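Local coordinates for hypothetical protein MerP (Cupriavidus metallidurans, PDB 1OSD) that probably binds mercuric ions in the periplasm as part of bacterial mercury resistance, through a pair of cysteines that is oxidized to a disulfide here, at residues A1-L7 and A43-D49; T20-I25 and A60-Y66; L7-T13 and T37-Q42. All blocks are in the same frame, centred on the assembly; numbering follows the deposited sequence. Where two conformers were deposited one is given.

Interaction 1 (A1-L7 and A43-D49)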
# COMPACT_ATOMS: atom_id res chain seq x y z
N ALA A 1 5.43 9.15 14.54
CA ALA A 1 6.53 9.37 13.58
C ALA A 1 6.30 8.95 12.12
O ALA A 1 5.81 7.83 11.86
CB ALA A 1 7.83 8.61 14.12
N THR A 2 6.86 9.80 11.20
CA THR A 2 6.82 9.56 9.80
C THR A 2 7.68 8.33 9.41
O THR A 2 8.85 8.23 9.75
CB THR A 2 7.25 10.79 9.02
OG1 THR A 2 6.42 11.90 9.42
CG2 THR A 2 6.95 10.63 7.53
N GLN A 3 7.04 7.45 8.69
CA GLN A 3 7.66 6.21 8.22
C GLN A 3 7.41 6.02 6.76
O GLN A 3 6.39 6.52 6.24
CB GLN A 3 7.07 4.99 8.91
CG GLN A 3 7.47 4.62 10.28
CD GLN A 3 8.94 4.79 10.57
OE1 GLN A 3 9.28 5.46 11.53
NE2 GLN A 3 9.80 4.14 9.79
N THR A 4 8.36 5.34 6.10
CA THR A 4 8.25 4.95 4.73
C THR A 4 8.46 3.44 4.59
O THR A 4 9.46 2.88 4.98
CB THR A 4 9.10 5.79 3.78
OG1 THR A 4 8.46 7.07 3.56
CG2 THR A 4 8.93 5.27 2.40
N VAL A 5 7.47 2.78 4.01
CA VAL A 5 7.50 1.34 3.80
C VAL A 5 7.15 1.03 2.35
O VAL A 5 6.30 1.68 1.74
CB VAL A 5 6.55 0.64 4.76
CG1 VAL A 5 5.08 0.97 4.47
CG2 VAL A 5 6.80 -0.91 4.80
N THR A 6 7.84 0.03 1.80
CA THR A 6 7.56 -0.56 0.54
C THR A 6 6.86 -1.90 0.66
O THR A 6 7.35 -2.85 1.29
CB THR A 6 8.85 -0.73 -0.33
OG1 THR A 6 9.45 0.54 -0.56
CG2 THR A 6 8.47 -1.22 -1.72
N LEU A 7 5.80 -2.02 -0.13
CA LEU A 7 4.95 -3.20 -0.07
C LEU A 7 5.00 -3.87 -1.37
O LEU A 7 4.98 -3.26 -2.44
CB LEU A 7 3.51 -2.85 0.30
CG LEU A 7 3.21 -2.11 1.60
CD1 LEU A 7 1.66 -1.87 1.79
CD2 LEU A 7 3.87 -2.84 2.84
N ALA A 43 4.00 -0.88 -3.86
CA ALA A 43 3.47 0.42 -3.35
C ALA A 43 4.38 0.91 -2.24
O ALA A 43 4.71 0.11 -1.31
CB ALA A 43 2.02 0.24 -2.83
N VAL A 44 4.81 2.20 -2.31
CA VAL A 44 5.69 2.87 -1.35
C VAL A 44 4.79 3.88 -0.59
O VAL A 44 4.20 4.81 -1.21
CB VAL A 44 6.92 3.72 -2.05
CG1 VAL A 44 7.79 4.51 -0.98
CG2 VAL A 44 7.76 2.91 -3.17
N VAL A 45 4.65 3.66 0.72
CA VAL A 45 3.66 4.36 1.55
C VAL A 45 4.39 5.09 2.61
O VAL A 45 5.19 4.51 3.34
CB VAL A 45 2.72 3.38 2.25
CG1 VAL A 45 1.61 4.14 3.02
CG2 VAL A 45 2.18 2.35 1.30
N THR A 46 4.14 6.39 2.66
CA THR A 46 4.66 7.29 3.70
C THR A 46 3.48 7.61 4.66
O THR A 46 2.37 7.98 4.25
CB THR A 46 5.17 8.57 3.12
OG1 THR A 46 6.35 8.35 2.35
CG2 THR A 46 5.58 9.55 4.25
N PHE A 47 3.71 7.36 5.92
CA PHE A 47 2.61 7.40 6.87
C PHE A 47 3.11 7.74 8.28
O PHE A 47 4.34 7.62 8.63
CB PHE A 47 1.88 6.03 6.88
CG PHE A 47 2.68 4.91 7.53
CD1 PHE A 47 2.56 4.66 8.89
CD2 PHE A 47 3.57 4.08 6.76
CE1 PHE A 47 3.30 3.62 9.53
CE2 PHE A 47 4.37 3.08 7.42
CZ PHE A 47 4.20 2.84 8.82
N ASP A 48 2.11 8.09 9.12
CA ASP A 48 2.41 8.36 10.51
C ASP A 48 2.11 7.20 11.42
O ASP A 48 0.96 6.82 11.53
CB ASP A 48 1.67 9.62 10.86
CG ASP A 48 1.99 10.13 12.23
OD1 ASP A 48 1.46 11.25 12.59
OD2 ASP A 48 2.61 9.47 13.09
N ASP A 49 3.16 6.64 12.03
CA ASP A 49 3.12 5.40 12.78
C ASP A 49 2.46 5.51 14.16
O ASP A 49 2.18 4.49 14.81
CB ASP A 49 4.46 4.76 12.89
CG ASP A 49 5.39 5.47 13.88
OD1 ASP A 49 6.54 5.04 13.88
OD2 ASP A 49 5.12 6.44 14.65
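Q3 and F47 face each other in a hydrogen-bonded antiparallel pair, Q3 N donating a hydrogen bond to F47 O over 2.7 Å and Q3 O accepting one from F47 N. From CB outward, Q3 first covers one face of the phenyl ring: its CB lies 3.9 Å from the ring centroid of F47, a CH-pi contact offset toward the CZ and CE2 rim. Chi1 of -78° brings CG to 3.7 Å from D49 OD1; the bend at chi2 then turns the amide, leaving OE1 3.6 Å from D49 OD1, two acceptors side by side and not a bond. V5 CG1 meets the ring at its edge, 3.7 Å from CE2.

Strands 2-8 and 42-48 are central neighbours in the antiparallel sheet of the ferredoxin-like heavy-metal-associated fold. V5, V45, F47 and A43 suit the face they share by being apolar, since L57 and I25 of the helices lie against it; Q3, near the sheet's end, is partly exposed. On the other, more exposed face, T4 OG1 and T46 OG1 share a 2.7 Å hydrogen bond. At the ladder's end the amino terminus of A1 forms salt bridges to D49 OD2 at 2.7 Å and D48 OD2 at 3.2 Å, meeting both carboxylates from above their planes; D48 OD2 also accepts from A50 N.

Interaction 2 (T20-I25 and A60-Y66)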
# COMPACT_ATOMS: atom_id res chain seq x y z
N THR A 20 -6.21 0.92 -7.94
CA THR A 20 -7.05 0.25 -7.01
C THR A 20 -6.33 0.25 -5.68
O THR A 20 -6.94 0.50 -4.63
CB THR A 20 -7.45 -1.16 -7.46
OG1 THR A 20 -8.33 -1.12 -8.60
CG2 THR A 20 -8.29 -1.86 -6.31
N VAL A 21 -5.05 -0.04 -5.72
CA VAL A 21 -4.21 -0.25 -4.52
C VAL A 21 -3.92 1.10 -3.88
O VAL A 21 -4.12 1.27 -2.68
CB VAL A 21 -2.93 -1.06 -4.80
CG1 VAL A 21 -1.86 -0.97 -3.47
CG2 VAL A 21 -3.23 -2.56 -5.34
N LYS A 22 -3.56 2.08 -4.71
CA LYS A 22 -3.24 3.37 -4.32
C LYS A 22 -4.46 3.91 -3.57
O LYS A 22 -4.31 4.39 -2.45
CB LYS A 22 -2.92 4.23 -5.54
CG LYS A 22 -2.51 5.72 -5.20
CD LYS A 22 -1.99 6.39 -6.50
CE LYS A 22 -1.00 7.50 -6.42
NZ LYS A 22 -0.87 8.28 -5.14
N LYS A 23 -5.64 3.90 -4.17
CA LYS A 23 -6.86 4.37 -3.53
C LYS A 23 -7.09 3.73 -2.14
O LYS A 23 -7.24 4.44 -1.12
CB LYS A 23 -8.12 4.11 -4.38
CG LYS A 23 -8.14 4.96 -5.63
CD LYS A 23 -9.53 5.17 -6.30
CE LYS A 23 -9.37 5.95 -7.70
NZ LYS A 23 -10.41 5.53 -8.71
N ALA A 24 -7.09 2.39 -2.13
CA ALA A 24 -7.23 1.68 -0.85
C ALA A 24 -6.27 2.10 0.23
O ALA A 24 -6.70 2.42 1.37
CB ALA A 24 -7.23 0.12 -1.06
N ILE A 25 -5.01 2.37 -0.10
CA ILE A 25 -4.09 2.80 0.97
C ILE A 25 -4.31 4.23 1.40
O ILE A 25 -4.29 4.57 2.57
CB ILE A 25 -2.63 2.51 0.54
CG1 ILE A 25 -2.52 1.00 0.32
CG2 ILE A 25 -1.63 2.87 1.66
CD1 ILE A 25 -1.25 0.57 -0.35
N ALA A 60 -5.63 -3.05 4.49
CA ALA A 60 -6.40 -2.31 3.51
C ALA A 60 -6.29 -2.91 2.08
O ALA A 60 -7.24 -2.83 1.25
CB ALA A 60 -5.90 -0.85 3.51
N THR A 61 -5.07 -3.34 1.71
CA THR A 61 -4.81 -3.85 0.34
C THR A 61 -5.51 -5.18 0.18
O THR A 61 -6.20 -5.43 -0.86
CB THR A 61 -3.29 -3.94 -0.00
OG1 THR A 61 -2.60 -4.95 0.77
CG2 THR A 61 -2.57 -2.61 0.33
N ALA A 62 -5.46 -6.00 1.24
CA ALA A 62 -6.07 -7.37 1.09
C ALA A 62 -7.57 -7.22 0.95
O ALA A 62 -8.21 -7.84 0.08
CB ALA A 62 -5.75 -8.29 2.30
N ASP A 63 -8.13 -6.29 1.70
CA ASP A 63 -9.56 -5.95 1.60
C ASP A 63 -9.97 -5.61 0.18
O ASP A 63 -11.04 -6.07 -0.35
CB ASP A 63 -9.89 -4.79 2.59
CG ASP A 63 -10.07 -5.27 4.03
OD1 ASP A 63 -10.01 -6.48 4.24
OD2 ASP A 63 -10.31 -4.50 5.02
N ALA A 64 -9.10 -4.84 -0.49
CA ALA A 64 -9.38 -4.45 -1.81
C ALA A 64 -9.09 -5.54 -2.83
O ALA A 64 -9.31 -5.31 -4.03
CB ALA A 64 -8.57 -3.19 -2.15
N GLY A 65 -8.52 -6.67 -2.38
CA GLY A 65 -8.34 -7.82 -3.25
C GLY A 65 -6.92 -8.25 -3.44
O GLY A 65 -6.71 -9.32 -4.02
N TYR A 66 -5.95 -7.46 -2.94
CA TYR A 66 -4.56 -7.56 -3.25
C TYR A 66 -3.71 -7.56 -1.97
O TYR A 66 -3.10 -6.55 -1.57
CB TYR A 66 -4.17 -6.42 -4.22
CG TYR A 66 -5.15 -6.26 -5.37
CD1 TYR A 66 -4.93 -6.91 -6.59
CD2 TYR A 66 -6.28 -5.44 -5.26
CE1 TYR A 66 -5.81 -6.74 -7.68
CE2 TYR A 66 -7.16 -5.26 -6.37
CZ TYR A 66 -6.92 -5.91 -7.52
OH TYR A 66 -7.83 -5.89 -8.52
O HOH W 1 -8.64 -3.79 -9.55
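A60 meets A24 where the two helices come close, their CA atoms 6.0 Å apart; the methyl CB of A24 rests 3.7 Å from the carbonyl O of A60, an approach that small side chains permit. One residue on, T61 presents its methyl to the side chains of helix 17-26: CG2 touches I25 CD1 at 3.5 Å and lies near V21 CG1. Its chi1 of 67° puts OG1 between the backbone N and carbonyl carbon, leaving the methyl for the apolar neighbours while the hydroxyl remains near T58 O, S68 OG and Y66 O.

Helices 17-26 and 54-63 are the pair that packs on one face of the sheet in the beta-alpha-beta-beta-alpha-beta, ferredoxin-like fold. A64 continues the alanine seam, its CB 3.7 Å from A24 CB. G65 then takes a positive phi of 120° in a Schellman motif, with Y66 N bonded back to T61 O and G65 N to A62 O; lacking a CB, it avoids a clash with the preceding carbonyl. The chain thereby delivers Y66, whose CB sits 4.1 Å from V21 CG2 and whose CE2 meets T20 CG2 at 3.6 Å. At the far end of the ring, one water joins Y66 OH to T20 OG1.

Interaction 3 (L7-T13 and T37-Q42)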
# COMPACT_ATOMS: atom_id res chain seq x y z
N LEU A 7 5.80 -2.02 -0.13
CA LEU A 7 4.95 -3.20 -0.07
C LEU A 7 5.00 -3.87 -1.37
O LEU A 7 4.98 -3.26 -2.44
CB LEU A 7 3.51 -2.85 0.30
CG LEU A 7 3.21 -2.11 1.60
CD1 LEU A 7 1.66 -1.87 1.79
CD2 LEU A 7 3.87 -2.84 2.84
N SER A 8 5.09 -5.19 -1.29
CA SER A 8 4.99 -6.07 -2.45
C SER A 8 3.55 -6.45 -2.64
O SER A 8 2.95 -7.00 -1.73
CB SER A 8 5.91 -7.28 -2.32
OG SER A 8 7.22 -6.77 -2.30
N VAL A 9 3.05 -6.30 -3.87
CA VAL A 9 1.62 -6.62 -4.12
C VAL A 9 1.46 -7.60 -5.29
O VAL A 9 1.24 -7.17 -6.41
CB VAL A 9 0.85 -5.39 -4.34
CG1 VAL A 9 -0.61 -5.67 -4.29
CG2 VAL A 9 1.28 -4.32 -3.32
N PRO A 10 1.65 -8.90 -5.03
CA PRO A 10 1.83 -9.88 -6.13
C PRO A 10 0.66 -10.01 -7.08
O PRO A 10 0.82 -10.37 -8.25
CB PRO A 10 2.17 -11.19 -5.41
CG PRO A 10 1.72 -10.99 -3.96
CD PRO A 10 1.93 -9.49 -3.70
N GLY A 11 -0.54 -9.71 -6.59
CA GLY A 11 -1.70 -9.66 -7.43
C GLY A 11 -2.04 -8.49 -8.30
O GLY A 11 -3.12 -8.52 -8.98
N MET A 12 -1.20 -7.47 -8.25
CA MET A 12 -1.31 -6.25 -9.01
C MET A 12 -0.89 -6.47 -10.50
O MET A 12 0.18 -6.03 -10.95
CB MET A 12 -0.46 -5.17 -8.30
CG MET A 12 -0.66 -3.74 -8.76
SD MET A 12 0.86 -2.82 -8.82
CE MET A 12 1.18 -2.68 -7.04
N THR A 13 -1.74 -7.19 -11.24
CA THR A 13 -1.43 -7.63 -12.58
C THR A 13 -2.30 -7.03 -13.67
O THR A 13 -2.09 -7.33 -14.83
CB THR A 13 -1.54 -9.18 -12.67
OG1 THR A 13 -2.89 -9.61 -12.32
CG2 THR A 13 -0.55 -9.81 -11.72
N THR A 37 3.80 1.10 -8.38
CA THR A 37 4.55 0.71 -9.60
C THR A 37 4.12 -0.62 -10.11
O THR A 37 4.23 -1.68 -9.44
CB THR A 37 6.09 0.76 -9.38
OG1 THR A 37 6.42 2.12 -9.01
CG2 THR A 37 6.79 0.50 -10.70
N PHE A 38 3.53 -0.57 -11.30
CA PHE A 38 2.97 -1.79 -11.93
C PHE A 38 4.10 -2.82 -12.23
O PHE A 38 3.97 -4.01 -11.92
CB PHE A 38 2.12 -1.45 -13.22
CG PHE A 38 1.57 -2.70 -14.02
CD1 PHE A 38 2.30 -3.26 -15.06
CD2 PHE A 38 0.38 -3.34 -13.62
CE1 PHE A 38 1.84 -4.44 -15.77
CE2 PHE A 38 -0.10 -4.48 -14.25
CZ PHE A 38 0.64 -5.06 -15.32
N GLU A 39 5.20 -2.34 -12.79
CA GLU A 39 6.19 -3.21 -13.24
C GLU A 39 6.71 -4.10 -12.09
O GLU A 39 6.91 -5.24 -12.29
CB GLU A 39 7.33 -2.40 -13.81
CG GLU A 39 8.53 -3.20 -14.31
CD GLU A 39 9.50 -2.31 -15.11
OE1 GLU A 39 10.40 -2.88 -15.81
OE2 GLU A 39 9.41 -1.01 -15.00
N THR A 40 6.90 -3.54 -10.92
CA THR A 40 7.54 -4.27 -9.82
C THR A 40 6.50 -4.58 -8.78
O THR A 40 6.86 -4.99 -7.73
CB THR A 40 8.61 -3.41 -9.23
OG1 THR A 40 8.04 -2.12 -8.97
CG2 THR A 40 9.65 -3.16 -10.24
N ARG A 41 5.22 -4.43 -9.12
CA ARG A 41 4.14 -4.83 -8.24
C ARG A 41 4.41 -4.35 -6.86
O ARG A 41 4.44 -5.11 -5.88
CB ARG A 41 3.97 -6.29 -8.25
CG ARG A 41 3.42 -6.83 -9.52
CD ARG A 41 3.40 -8.35 -9.59
NE ARG A 41 3.24 -8.74 -11.00
CZ ARG A 41 3.22 -10.01 -11.40
NH1 ARG A 41 3.27 -11.01 -10.50
NH2 ARG A 41 3.09 -10.28 -12.68
N GLN A 42 4.65 -3.03 -6.76
CA GLN A 42 4.85 -2.50 -5.46
C GLN A 42 4.17 -1.17 -5.16
O GLN A 42 3.65 -0.50 -6.09
CB GLN A 42 6.31 -2.59 -5.06
CG GLN A 42 7.36 -1.96 -5.88
CD GLN A 42 8.80 -2.25 -5.37
OE1 GLN A 42 9.24 -3.43 -5.18
NE2 GLN A 42 9.51 -1.23 -5.32
O HOH W 2 2.89 -6.40 -12.87
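R41 O accepts a hydrogen bond from V9 N at 2.7 Å with an N-H...O angle of 168°, next to the non-hydrogen-bonded antiparallel pair S8 and Q42, while R41 and Q42 together face T37 in a G1 beta bulge. R41 has phi and psi of 45° and 54°, completing the reversal begun by the type I turn from F38 to R41. Its side chain stays extended from CG to NE and runs along the segment 7-13: CB passes 3.4 Å from V9 O, CG 3.6 Å from M12 O, and the guanidinium has T13 CG2 centred over one face. A water in the guanidinium plane accepts from R41 NE and donates to F38 O, with a weak bond to M12 O; the same water sits over the centre of the F38 ring, whose edge faces the T13 backbone.

Deeper in, M12, in the conformer described, bends at chi2 and chi3, with SD 3.6 Å from T37 O and CE 3.4 Å from Q42 O. Its side chain also touches C17, disulfide-bonded to C14. A long aliphatic stem ending in a charged group thus lets R41 cover backbone while NE keeps a water, and M12's apolar chain packs between the 37-42 turn and C17.

How the interactions relate
Interactions 1 and 3 lie along one strand pair: they share L7, with centres about 16 Å apart, and 37-42 is the turn that leads from strand 31-37 into strand 42-48. Interaction 2 joins the two helices packed on one face of that sheet, its centre about 15 Å from interaction 1 and 11 Å from interaction 3. Along the chain its segments alternate with those of both others, the crossing-over expected of two interleaved beta-alpha-beta halves. A43 and V45 of the sheet pack on V21 and I25 of the helix layer, while Y66 reaches V9, G11 and M12. The end of the central strand pair and the helix pair therefore converge on the loop preceding the cysteine pair, probably helping to fix its position.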